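Local coordinates for DUF3856 domain-containing protein (PDB 2HR2) that is of unknown function but folds into a TPR-like alpha-alpha superhelix, a scaffold that in relatives often serves protein-protein binding, at residues E65-G69 / L70-D74; N94-E97 / G98-W101; L110-G114 / L115-A119; K127-E130 / M131-R135; M146-A149 / I150-A154. One frame throughout, in Å; residues are numbered along the deposited sequence.

Interaction 1: E65-G69 / L70-D74; sequences EALAG and LRSFD
The backbone amides of L70, R71 and S72 turn back onto the carbonyls of A66, A68 and L67, so that helix 52-69 ends and helix 73-90 can start within a few residues. This is a Schellman motif: S72 N reaches L67 O at 2.9 Å, R71 N reaches A68 O at 3.0 Å, and R71 leaves the helical region with a positive phi of 65°. The L70 amide still makes an ordinary helical bond to A66 O. S72 sits at the N-cap of the next helix, yet its hydroxyl makes no capping bond. Its OG lies anti to the backbone N (chi1 176°) and thus stands beside L67, 4.2 Å from the methyl L67 CD2. L67 itself is buried, its side chain also resting on R35 of helix 27-41 and on A76. L70 lays its branch alongside the last turn, CG 3.5 Å from A66 O, and continues onto Y27 and D28. The turn thereby packs against the helix before it in the superhelix as well as against its own two arms. Farther round, R71 and F73 fold together, the rim of the phenyl ring turned to one face of the guanidinium, with F73 CZ about 3.7 Å above the guanidinium plane. F73 CE1 of the same ring lies 3.8 Å from A68 O, approached obliquely.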
loop_
_atom_site.group_PDB
_atom_site.type_symbol
_atom_site.label_atom_id
_atom_site.label_comp_id
_atom_site.label_asym_id
_atom_site.label_seq_id
_atom_site.Cartn_x
_atom_site.Cartn_y
_atom_site.Cartn_z
ATOM N N GLU A 65 -2.476 -2.470 3.053
ATOM C CA GLU A 65 -3.453 -3.367 2.433
ATOM C C GLU A 65 -3.810 -4.519 3.371
ATOM O O GLU A 65 -4.978 -4.885 3.488
ATOM C CB GLU A 65 -2.922 -3.930 1.106
ATOM C CG GLU A 65 -3.862 -4.947 0.442
ATOM C CD GLU A 65 -3.351 -5.496 -0.898
ATOM O OE1 GLU A 65 -2.383 -4.934 -1.478
ATOM O OE2 GLU A 65 -3.940 -6.500 -1.369
ATOM N N ALA A 66 -2.800 -5.095 4.020
ATOM C CA ALA A 66 -3.017 -6.208 4.945
ATOM C C ALA A 66 -3.846 -5.778 6.152
ATOM O O ALA A 66 -4.799 -6.455 6.531
ATOM C CB ALA A 66 -1.693 -6.784 5.404
ATOM N N LEU A 67 -3.475 -4.649 6.748
ATOM C CA LEU A 67 -4.178 -4.125 7.913
ATOM C C LEU A 67 -5.620 -3.734 7.587
ATOM O O LEU A 67 -6.514 -3.876 8.431
ATOM C CB LEU A 67 -3.417 -2.936 8.496
ATOM C CG LEU A 67 -2.068 -3.294 9.128
ATOM C CD1 LEU A 67 -1.247 -2.044 9.383
ATOM C CD2 LEU A 67 -2.250 -4.092 10.416
ATOM N N ALA A 68 -5.841 -3.231 6.374
ATOM C CA ALA A 68 -7.184 -2.889 5.921
ATOM C C ALA A 68 -8.006 -4.167 5.830
ATOM O O ALA A 68 -9.171 -4.191 6.228
ATOM C CB ALA A 68 -7.128 -2.200 4.562
ATOM N N GLY A 69 -7.383 -5.223 5.308
ATOM C CA GLY A 69 -8.012 -6.535 5.191
ATOM C C GLY A 69 -8.427 -7.105 6.540
ATOM O O GLY A 69 -9.482 -7.736 6.655
ATOM N N LEU A 70 -7.603 -6.872 7.561
ATOM C CA LEU A 70 -7.898 -7.330 8.917
ATOM C C LEU A 70 -8.851 -6.391 9.664
ATOM O O LEU A 70 -9.255 -6.686 10.784
ATOM C CB LEU A 70 -6.601 -7.480 9.713
ATOM C CG LEU A 70 -5.608 -8.527 9.201
ATOM C CD1 LEU A 70 -4.260 -8.362 9.888
ATOM C CD2 LEU A 70 -6.145 -9.940 9.388
ATOM N N ARG A 71 -9.208 -5.271 9.036
ATOM C CA ARG A 71 -10.084 -4.249 9.619
ATOM C C ARG A 71 -9.448 -3.565 10.838
ATOM O O ARG A 71 -10.140 -3.136 11.753
ATOM C CB ARG A 71 -11.495 -4.798 9.891
ATOM C CG ARG A 71 -12.129 -5.393 8.631
ATOM C CD ARG A 71 -13.553 -5.880 8.845
ATOM N NE ARG A 71 -14.476 -4.795 9.189
ATOM C CZ ARG A 71 -14.991 -3.917 8.325
ATOM N NH1 ARG A 71 -14.680 -3.948 7.030
ATOM N NH2 ARG A 71 -15.821 -2.980 8.763
ATOM N N SER A 72 -8.117 -3.469 10.813
ATOM C CA SER A 72 -7.336 -2.759 11.820
ATOM C C SER A 72 -7.059 -1.417 11.159
ATOM O O SER A 72 -5.943 -1.128 10.732
ATOM C CB SER A 72 -6.037 -3.504 12.119
ATOM O OG SER A 72 -5.235 -2.772 13.028
ATOM N N PHE A 73 -8.097 -0.598 11.089
ATOM C CA PHE A 73 -8.053 0.643 10.317
ATOM C C PHE A 73 -7.137 1.754 10.815
ATOM O O PHE A 73 -6.583 2.498 10.000
ATOM C CB PHE A 73 -9.468 1.188 10.117
ATOM C CG PHE A 73 -10.384 0.240 9.390
ATOM C CD1 PHE A 73 -10.122 -0.131 8.078
ATOM C CD2 PHE A 73 -11.523 -0.263 10.010
ATOM C CE1 PHE A 73 -10.968 -0.997 7.394
ATOM C CE2 PHE A 73 -12.376 -1.126 9.337
ATOM C CZ PHE A 73 -12.099 -1.494 8.024
ATOM N N ASP A 74 -6.979 1.887 12.127
ATOM C CA ASP A 74 -6.119 2.938 12.653
ATOM C C ASP A 74 -4.672 2.706 12.203
ATOM O O ASP A 74 -4.034 3.613 11.673
ATOM C CB ASP A 74 -6.220 3.029 14.170
ATOM C CG ASP A 74 -5.708 4.358 14.712
ATOM O OD1 ASP A 74 -5.314 5.240 13.913
ATOM O OD2 ASP A 74 -5.713 4.529 15.949
#

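Interaction 2: N94-E97 / G98-W101; sequences NQDE and GKLW
K99 runs back over the turn that starts helix 97-114 and extends alongside D96. Its CB sits 3.4 Å from D96 O, the carbonyl that also takes the K99 amide in a 3.0 Å hydrogen bond. CG stays near the same oxygen. The chain then bends at CG-CD (chi3 -69°), which brings CE back to 3.7 Å from D96 O. At the tip, NZ stops 4.0 Å from D96 OD2, beyond a salt bridge but close enough for the opposite charges probably to attract. Replacing K99 with an alanine would probably leave the D96 carboxylate without this nearby positive charge and its carbonyl without the cover of CG and CE. In the same turn, the helix start closes through G98 N to Q95 O and W101 N to E97 O. The E97 side chain extends the other way, with OE1 hydrogen-bonded to the E92 amide. This is the entry to one helix of the superhelix. Q95 O also accepts a bond from R135 NH2, just past the end of helix 118-134, while K99 touches R135 and P140. On the inner side E97 and L100 rest on F58 of helix 52-69, and the W101 ring meets that of F87 on helix 73-90, their planes about 15° apart.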
loop_
_atom_site.group_PDB
_atom_site.type_symbol
_atom_site.label_atom_id
_atom_site.label_comp_id
_atom_site.label_asym_id
_atom_site.label_seq_id
_atom_site.Cartn_x
_atom_site.Cartn_y
_atom_site.Cartn_z
ATOM N N ASN A 94 3.016 5.876 -14.014
ATOM C CA ASN A 94 3.088 4.961 -15.161
ATOM C C ASN A 94 4.181 3.888 -15.110
ATOM O O ASN A 94 4.496 3.294 -16.133
ATOM C CB ASN A 94 3.172 5.765 -16.461
ATOM C CG ASN A 94 1.910 6.548 -16.735
ATOM O OD1 ASN A 94 0.809 6.101 -16.419
ATOM N ND2 ASN A 94 2.057 7.716 -17.342
ATOM N N GLN A 95 4.754 3.637 -13.937
ATOM C CA GLN A 95 5.742 2.565 -13.778
ATOM C C GLN A 95 5.114 1.543 -12.861
ATOM O O GLN A 95 4.071 1.831 -12.280
ATOM C CB GLN A 95 7.065 3.083 -13.244
ATOM C CG GLN A 95 7.652 4.142 -14.168
ATOM C CD GLN A 95 9.166 4.174 -14.188
ATOM O OE1 GLN A 95 9.835 3.296 -13.636
ATOM N NE2 GLN A 95 9.715 5.177 -14.856
ATOM N N ASP A 96 5.717 0.363 -12.724
ATOM C CA ASP A 96 5.143 -0.677 -11.848
ATOM C C ASP A 96 4.818 -0.126 -10.463
ATOM O O ASP A 96 3.812 -0.489 -9.862
ATOM C CB ASP A 96 6.043 -1.902 -11.734
ATOM C CG ASP A 96 5.862 -2.856 -12.892
ATOM O OD1 ASP A 96 5.720 -2.395 -14.048
ATOM O OD2 ASP A 96 5.864 -4.077 -12.633
ATOM N N GLU A 97 5.701 0.745 -9.985
ATOM C CA GLU A 97 5.553 1.503 -8.743
ATOM C C GLU A 97 4.130 2.073 -8.572
ATOM O O GLU A 97 3.581 2.063 -7.470
ATOM C CB GLU A 97 6.578 2.658 -8.793
ATOM C CG GLU A 97 6.794 3.449 -7.516
ATOM C CD GLU A 97 7.780 4.611 -7.694
ATOM O OE1 GLU A 97 7.533 5.491 -8.551
ATOM O OE2 GLU A 97 8.788 4.664 -6.953
ATOM N N GLY A 98 3.554 2.573 -9.667
ATOM C CA GLY A 98 2.210 3.156 -9.680
ATOM C C GLY A 98 1.100 2.266 -9.152
ATOM O O GLY A 98 0.115 2.760 -8.603
ATOM N N LYS A 99 1.247 0.954 -9.321
ATOM C CA LYS A 99 0.265 -0.000 -8.805
ATOM C C LYS A 99 0.214 0.050 -7.277
ATOM O O LYS A 99 -0.861 -0.042 -6.682
ATOM C CB LYS A 99 0.574 -1.421 -9.288
ATOM C CG LYS A 99 0.433 -1.576 -10.794
ATOM C CD LYS A 99 0.599 -3.008 -11.261
ATOM C CE LYS A 99 2.014 -3.533 -11.107
ATOM N NZ LYS A 99 2.092 -4.941 -11.604
ATOM N N LEU A 100 1.375 0.199 -6.646
ATOM C CA LEU A 100 1.439 0.317 -5.190
ATOM C C LEU A 100 0.962 1.697 -4.712
ATOM O O LEU A 100 0.444 1.811 -3.606
ATOM C CB LEU A 100 2.846 0.003 -4.669
ATOM C CG LEU A 100 3.307 -1.452 -4.837
ATOM C CD1 LEU A 100 4.761 -1.626 -4.420
ATOM C CD2 LEU A 100 2.415 -2.409 -4.050
ATOM N N TRP A 101 1.141 2.730 -5.535
ATOM C CA TRP A 101 0.667 4.074 -5.198
ATOM C C TRP A 101 -0.858 4.001 -5.087
ATOM O O TRP A 101 -1.430 4.389 -4.069
ATOM C CB TRP A 101 1.042 5.076 -6.293
ATOM C CG TRP A 101 0.867 6.540 -5.945
ATOM C CD1 TRP A 101 0.163 7.076 -4.899
ATOM C CD2 TRP A 101 1.314 7.653 -6.729
ATOM N NE1 TRP A 101 0.210 8.448 -4.950
ATOM C CE2 TRP A 101 0.899 8.827 -6.069
ATOM C CE3 TRP A 101 2.052 7.769 -7.915
ATOM C CZ2 TRP A 101 1.190 10.096 -6.551
ATOM C CZ3 TRP A 101 2.344 9.032 -8.392
ATOM C CH2 TRP A 101 1.913 10.180 -7.712
#

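Interaction 3: L110-G114 / L115-A119; sequences LALDG and LGRGA
One face of the R117 guanidinium carries the methyl CD2 of L112, which stands 3.4 Å above the plane and off-centre toward the rim, with NE and CZ both 3.6 Å away. At the guanidinium's far end, NH2 makes a long, weak ion pair with E120 OE1. The arginine chain bends at CG-CD (chi3 62°), and that bend brings the flat group over the leucine branch, so that the two side chains cross obliquely. Next to it the backbone completes a Schellman motif, the turn between helices 97-114 and 118-134: R117 N bonds to L112 O at 2.9 Å and G116 N to D113 O at 3.1 Å. G116 has a positive phi of 80°, a value that favours glycine. R117 then takes the N-cap position of the following helix. L112 reaches forward across the turn as well, its side chain touching E120 and A121. L115 lies against the end of helix 97-114, its amide bonded to A111 O and its branch folded back over that same carbonyl, while its side chain packs on F73 and L77 of helix 73-90. R117 also touches L77, and L115 CD1 lies 3.6 Å from A111 O.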
loop_
_atom_site.group_PDB
_atom_site.type_symbol
_atom_site.label_atom_id
_atom_site.label_comp_id
_atom_site.label_asym_id
_atom_site.label_seq_id
_atom_site.Cartn_x
_atom_site.Cartn_y
_atom_site.Cartn_z
ATOM N N LEU A 110 -10.306 3.146 2.418
ATOM C CA LEU A 110 -10.942 2.098 3.221
ATOM C C LEU A 110 -10.753 2.336 4.714
ATOM O O LEU A 110 -11.665 2.090 5.498
ATOM C CB LEU A 110 -10.386 0.714 2.878
ATOM C CG LEU A 110 -10.616 0.119 1.488
ATOM C CD1 LEU A 110 -9.875 -1.212 1.364
ATOM C CD2 LEU A 110 -12.100 -0.051 1.190
ATOM N N ALA A 111 -9.567 2.799 5.098
ATOM C CA ALA A 111 -9.260 3.061 6.499
ATOM C C ALA A 111 -10.090 4.219 7.042
ATOM O O ALA A 111 -10.689 4.106 8.109
ATOM C CB ALA A 111 -7.775 3.340 6.676
ATOM N N LEU A 112 -10.117 5.327 6.307
ATOM C CA LEU A 112 -10.905 6.490 6.702
ATOM C C LEU A 112 -12.377 6.128 6.821
ATOM O O LEU A 112 -13.055 6.559 7.749
ATOM C CB LEU A 112 -10.744 7.622 5.686
ATOM C CG LEU A 112 -9.385 8.320 5.655
ATOM C CD1 LEU A 112 -9.233 9.150 4.390
ATOM C CD2 LEU A 112 -9.184 9.177 6.904
ATOM N N ASP A 113 -12.857 5.323 5.877
ATOM C CA ASP A 113 -14.247 4.887 5.864
ATOM C C ASP A 113 -14.525 3.996 7.080
ATOM O O ASP A 113 -15.539 4.163 7.766
ATOM C CB ASP A 113 -14.530 4.147 4.558
ATOM C CG ASP A 113 -16.002 3.839 4.349
ATOM O OD1 ASP A 113 -16.849 4.321 5.129
ATOM O OD2 ASP A 113 -16.307 3.113 3.374
ATOM N N GLY A 114 -13.608 3.070 7.355
ATOM C CA GLY A 114 -13.723 2.173 8.504
ATOM C C GLY A 114 -13.702 2.880 9.853
ATOM O O GLY A 114 -14.268 2.386 10.823
ATOM N N LEU A 115 -13.045 4.037 9.913
ATOM C CA LEU A 115 -12.975 4.844 11.131
ATOM C C LEU A 115 -14.152 5.817 11.263
ATOM O O LEU A 115 -14.206 6.596 12.211
ATOM C CB LEU A 115 -11.655 5.623 11.163
ATOM C CG LEU A 115 -10.382 4.778 11.270
ATOM C CD1 LEU A 115 -9.158 5.613 10.945
ATOM C CD2 LEU A 115 -10.259 4.140 12.648
ATOM N N GLY A 116 -15.092 5.777 10.320
ATOM C CA GLY A 116 -16.264 6.654 10.354
ATOM C C GLY A 116 -16.008 8.065 9.854
ATOM O O GLY A 116 -16.808 8.961 10.105
ATOM N N ARG A 117 -14.901 8.259 9.141
ATOM C CA ARG A 117 -14.526 9.557 8.588
ATOM C C ARG A 117 -14.852 9.555 7.096
ATOM O O ARG A 117 -13.963 9.652 6.244
ATOM C CB ARG A 117 -13.037 9.829 8.843
ATOM C CG ARG A 117 -12.702 10.047 10.321
ATOM C CD ARG A 117 -11.225 9.797 10.670
ATOM N NE ARG A 117 -10.262 10.683 10.006
ATOM C CZ ARG A 117 -8.939 10.640 10.199
ATOM N NH1 ARG A 117 -8.391 9.757 11.035
ATOM N NH2 ARG A 117 -8.146 11.483 9.548
ATOM N N GLY A 118 -16.144 9.435 6.797
ATOM C CA GLY A 118 -16.641 9.374 5.421
ATOM C C GLY A 118 -16.433 10.627 4.588
ATOM O O GLY A 118 -16.224 10.535 3.376
ATOM N N ALA A 119 -16.490 11.794 5.229
ATOM C CA ALA A 119 -16.273 13.066 4.540
ATOM C C ALA A 119 -14.887 13.127 3.894
ATOM O O ALA A 119 -14.723 13.730 2.836
ATOM C CB ALA A 119 -16.453 14.230 5.504
#

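Interaction 4: K127-E130 / M131-R135; sequences KVVE and MIEER
V128 and I132 project alongside each other from successive turns, with V128 CG1 3.9 Å from I132 CD1. They belong to the close-packed side of helix 118-134. I132 CG1 turns beside its own backbone N (chi1 -69°), which lays it over V128 O, the acceptor of its amide. Next to them M131, a selenomethionine, is buried. Its CG and SE lie over K127 O, which takes the M131 amide at 2.9 Å, and SE meets the lysine chain 3.9 Å from K127 CG. The lysine crosses it at an angle, bent at CB-CG (chi2 71°), and passes CE alongside the selenium before its ammonium heads outward. Regular bonds from E133 N to V129 O and from E134 N to E130 O carry the alpha-helix on to its last turn. The other side is loose and charged. E130 and E134 reach outward, touching the helix mainly through CB. E133 keeps a longer contact, its chain running along V129 until OE1 comes within 3.7 Å of V129 CG1. E134 OE1 and K127 NZ remain 5.6 Å apart, so any attraction between them is at a distance. The packed face of this helix is shared between two neighbours of the superhelix: V128 and M131 lie on V105, W101 and I102 of helix 97-114, whereas V129 and I132 meet A149, K142 and M146 of helix 142-157.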
loop_
_atom_site.group_PDB
_atom_site.type_symbol
_atom_site.label_atom_id
_atom_site.label_comp_id
_atom_site.label_asym_id
_atom_site.label_seq_id
_atom_site.Cartn_x
_atom_site.Cartn_y
_atom_site.Cartn_z
ATOM N N LYS A 127 -10.313 9.781 -6.016
ATOM C CA LYS A 127 -8.910 9.831 -6.442
ATOM C C LYS A 127 -8.441 8.477 -6.976
ATOM O O LYS A 127 -7.652 8.428 -7.918
ATOM C CB LYS A 127 -8.020 10.295 -5.270
ATOM C CG LYS A 127 -6.525 10.487 -5.568
ATOM C CD LYS A 127 -6.233 11.702 -6.449
ATOM C CE LYS A 127 -4.729 11.830 -6.724
ATOM N NZ LYS A 127 -4.391 12.999 -7.585
ATOM N N VAL A 128 -8.920 7.387 -6.372
ATOM C CA VAL A 128 -8.568 6.042 -6.827
ATOM C C VAL A 128 -9.043 5.848 -8.266
ATOM O O VAL A 128 -8.283 5.382 -9.113
ATOM C CB VAL A 128 -9.154 4.926 -5.917
ATOM C CG1 VAL A 128 -8.940 3.551 -6.532
ATOM C CG2 VAL A 128 -8.519 4.960 -4.537
ATOM N N VAL A 129 -10.288 6.228 -8.537
ATOM C CA VAL A 129 -10.852 6.090 -9.878
ATOM C C VAL A 129 -10.097 6.973 -10.870
ATOM O O VAL A 129 -9.774 6.529 -11.966
ATOM C CB VAL A 129 -12.363 6.418 -9.915
ATOM C CG1 VAL A 129 -12.902 6.334 -11.346
ATOM C CG2 VAL A 129 -13.143 5.473 -9.000
ATOM N N GLU A 130 -9.809 8.212 -10.478
ATOM C CA GLU A 130 -9.081 9.145 -11.341
ATOM C C GLU A 130 -7.686 8.628 -11.711
ATOM O O GLU A 130 -7.265 8.738 -12.861
ATOM C CB GLU A 130 -9.000 10.537 -10.699
ATOM C CG GLU A 130 -10.341 11.287 -10.700
ATOM C CD GLU A 130 -10.289 12.634 -9.979
ATOM O OE1 GLU A 130 -9.645 12.728 -8.909
ATOM O OE2 GLU A 130 -10.915 13.601 -10.470
HETATM N N MSE A 131 -6.986 8.043 -10.745
HETATM C CA MSE A 131 -5.645 7.500 -10.993
HETATM C C MSE A 131 -5.661 6.285 -11.912
HETATM O O MSE A 131 -4.765 6.121 -12.736
HETATM C CB MSE A 131 -4.943 7.158 -9.681
HETATM C CG MSE A 131 -4.572 8.386 -8.873
HETATM SE SE MSE A 131 -3.978 7.962 -7.084
HETATM C CE MSE A 131 -2.309 7.053 -7.496
ATOM N N ILE A 132 -6.676 5.438 -11.767
ATOM C CA ILE A 132 -6.824 4.263 -12.625
ATOM C C ILE A 132 -7.033 4.706 -14.078
ATOM O O ILE A 132 -6.470 4.105 -15.000
ATOM C CB ILE A 132 -7.978 3.351 -12.147
ATOM C CG1 ILE A 132 -7.597 2.686 -10.825
ATOM C CG2 ILE A 132 -8.287 2.263 -13.178
ATOM C CD1 ILE A 132 -8.745 2.009 -10.120
ATOM N N GLU A 133 -7.840 5.747 -14.281
ATOM C CA GLU A 133 -8.057 6.285 -15.623
ATOM C C GLU A 133 -6.763 6.845 -16.186
ATOM O O GLU A 133 -6.376 6.536 -17.310
ATOM C CB GLU A 133 -9.063 7.428 -15.617
ATOM C CG GLU A 133 -10.475 7.048 -15.316
ATOM C CD GLU A 133 -11.348 8.270 -15.233
ATOM O OE1 GLU A 133 -11.968 8.473 -14.169
ATOM O OE2 GLU A 133 -11.372 9.058 -16.204
ATOM N N GLU A 134 -6.112 7.679 -15.378
ATOM C CA GLU A 134 -4.884 8.367 -15.756
ATOM C C GLU A 134 -3.746 7.412 -16.100
ATOM O O GLU A 134 -2.994 7.656 -17.037
ATOM C CB GLU A 134 -4.453 9.281 -14.601
ATOM C CG GLU A 134 -3.485 10.391 -14.987
ATOM C CD GLU A 134 -3.125 11.304 -13.815
ATOM O OE1 GLU A 134 -3.335 10.914 -12.643
ATOM O OE2 GLU A 134 -2.626 12.421 -14.073
ATOM N N ARG A 135 -3.631 6.326 -15.348
ATOM C CA ARG A 135 -2.554 5.371 -15.553
ATOM C C ARG A 135 -2.654 4.616 -16.880
ATOM O O ARG A 135 -3.669 3.976 -17.165
ATOM C CB ARG A 135 -2.491 4.379 -14.382
ATOM C CG ARG A 135 -1.280 3.450 -14.424
ATOM C CD ARG A 135 -1.118 2.621 -13.154
ATOM N NE ARG A 135 0.187 1.956 -13.136
ATOM C CZ ARG A 135 0.493 0.853 -13.814
ATOM N NH1 ARG A 135 -0.400 0.242 -14.569
ATOM N NH2 ARG A 135 1.711 0.347 -13.739
#

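Interaction 5: M146-A149 / I150-A154; sequences MEVA and IDRIA
V148 O takes the amide of R152 in a 2.9 Å hydrogen bond, with an N-H...O angle of 165°, and R152 CG lies beside the same oxygen at 3.3 Å. The turn is one of a regular alpha-helix: I150 N to M146 O, D151 N to E147 O and I153 N to A149 O repeat the spacing. R152 CG passes V148 CG1 at a slant; the chain then bends twice, which swings its guanidinium away from the turn and toward D113 of helix 97-114, where NE forms a salt bridge with OD2. That ion pair engages NE and ties two helices that are not consecutive in the chain. On the outer face two acids come near each other. E147 CG lies 3.6 Å from D151 OD2, and the carboxylates, their planes 27° apart, bring E147 OE2 and D151 OD2 to 4.4 Å; such like charges would probably repel, perhaps raising the pKa of one of them. With chi1 near -68°, D151 CG is carried over E147 O. With an alanine here, E147 CG would probably be left without the carboxylate oxygen that packs on it, and the E147 side chain freer to turn. I153 folds CG1 over A149 O. The buried A149 faces F125 and V129 of helix 118-134, with I153 joining it on F125 and M146 touching I132. V148 lies on Y106 and L110 of helix 97-114, so helix 142-157 packs on both of these helices near the C-terminal end of the superhelix.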
loop_
_atom_site.group_PDB
_atom_site.type_symbol
_atom_site.label_atom_id
_atom_site.label_comp_id
_atom_site.label_asym_id
_atom_site.label_seq_id
_atom_site.Cartn_x
_atom_site.Cartn_y
_atom_site.Cartn_z
HETATM N N MSE A 146 -12.725 -0.057 -8.190
HETATM C CA MSE A 146 -13.689 0.892 -8.737
HETATM C C MSE A 146 -15.107 0.631 -8.266
HETATM O O MSE A 146 -15.846 1.574 -7.998
HETATM C CB MSE A 146 -13.667 0.897 -10.255
HETATM C CG MSE A 146 -12.453 1.573 -10.845
HETATM SE SE MSE A 146 -12.538 1.569 -12.788
HETATM C CE MSE A 146 -12.596 -0.357 -13.159
ATOM N N GLU A 147 -15.491 -0.640 -8.168
ATOM C CA GLU A 147 -16.837 -0.977 -7.705
ATOM C C GLU A 147 -17.030 -0.587 -6.240
ATOM O O GLU A 147 -18.068 -0.038 -5.877
ATOM C CB GLU A 147 -17.155 -2.453 -7.934
ATOM C CG GLU A 147 -18.461 -2.889 -7.294
ATOM C CD GLU A 147 -18.965 -4.191 -7.840
ATOM O OE1 GLU A 147 -19.224 -4.250 -9.056
ATOM O OE2 GLU A 147 -19.140 -5.141 -7.049
ATOM N N VAL A 148 -16.036 -0.868 -5.405
ATOM C CA VAL A 148 -16.103 -0.477 -4.007
ATOM C C VAL A 148 -16.189 1.047 -3.917
ATOM O O VAL A 148 -17.027 1.584 -3.199
ATOM C CB VAL A 148 -14.885 -1.000 -3.214
ATOM C CG1 VAL A 148 -14.766 -0.322 -1.854
ATOM C CG2 VAL A 148 -14.984 -2.502 -3.054
ATOM N N ALA A 149 -15.331 1.729 -4.666
ATOM C CA ALA A 149 -15.290 3.183 -4.676
ATOM C C ALA A 149 -16.628 3.807 -5.032
ATOM O O ALA A 149 -17.096 4.704 -4.341
ATOM C CB ALA A 149 -14.228 3.667 -5.652
ATOM N N ILE A 150 -17.247 3.316 -6.097
ATOM C CA ILE A 150 -18.504 3.885 -6.564
ATOM C C ILE A 150 -19.671 3.553 -5.624
ATOM O O ILE A 150 -20.541 4.394 -5.410
ATOM C CB ILE A 150 -18.806 3.497 -8.052
ATOM C CG1 ILE A 150 -19.608 4.591 -8.745
ATOM C CG2 ILE A 150 -19.485 2.139 -8.182
ATOM C CD1 ILE A 150 -18.770 5.793 -9.139
ATOM N N ASP A 151 -19.682 2.349 -5.055
ATOM C CA ASP A 151 -20.746 1.964 -4.127
ATOM C C ASP A 151 -20.676 2.774 -2.838
ATOM O O ASP A 151 -21.708 3.220 -2.341
ATOM C CB ASP A 151 -20.710 0.464 -3.816
ATOM C CG ASP A 151 -21.078 -0.400 -5.023
ATOM O OD1 ASP A 151 -21.560 0.149 -6.037
ATOM O OD2 ASP A 151 -20.887 -1.637 -4.952
ATOM N N ARG A 152 -19.467 2.978 -2.315
ATOM C CA ARG A 152 -19.274 3.761 -1.095
ATOM C C ARG A 152 -19.577 5.253 -1.299
ATOM O O ARG A 152 -20.220 5.874 -0.447
ATOM C CB ARG A 152 -17.845 3.568 -0.562
ATOM C CG ARG A 152 -17.536 2.173 0.009
ATOM C CD ARG A 152 -18.534 1.729 1.073
ATOM N NE ARG A 152 -18.714 2.736 2.118
ATOM C CZ ARG A 152 -19.658 2.719 3.055
ATOM N NH1 ARG A 152 -20.566 1.754 3.114
ATOM N NH2 ARG A 152 -19.705 3.702 3.940
ATOM N N ILE A 153 -19.122 5.823 -2.417
ATOM C CA ILE A 153 -19.417 7.226 -2.719
ATOM C C ILE A 153 -20.939 7.442 -2.716
ATOM O O ILE A 153 -21.405 8.465 -2.259
ATOM C CB ILE A 153 -18.772 7.700 -4.051
ATOM C CG1 ILE A 153 -17.258 7.843 -3.877
ATOM C CG2 ILE A 153 -19.335 9.063 -4.486
ATOM C CD1 ILE A 153 -16.502 8.096 -5.166
ATOM N N ALA A 154 -21.716 6.466 -3.179
ATOM C CA ALA A 154 -23.183 6.588 -3.185
ATOM C C ALA A 154 -23.799 6.406 -1.790
ATOM O O ALA A 154 -24.692 7.158 -1.401
ATOM C CB ALA A 154 -23.790 5.589 -4.156
#

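In the fold
The five contacts come in series along an all-helical chain. Interactions 1 and 3 are turns, from helix 52-69 to 73-90 and from 97-114 to 118-134; their centres lie about 12 Å apart and they touch where F73 packs on G114, A111 and L115. Interaction 2 starts helix 97-114 at its other end, its centre about 24 Å from that of interaction 3, and meets interaction 4, centres about 12 Å apart, through R135 and through W101 against M131. Interaction 5, on helix 142-157, touches interaction 4 by packing and interaction 3 by the D113-R152 salt bridge. Turns and helix faces thus join neighbouring helices, successive or not, into one continuous superhelix, consistent with a TPR-like scaffold.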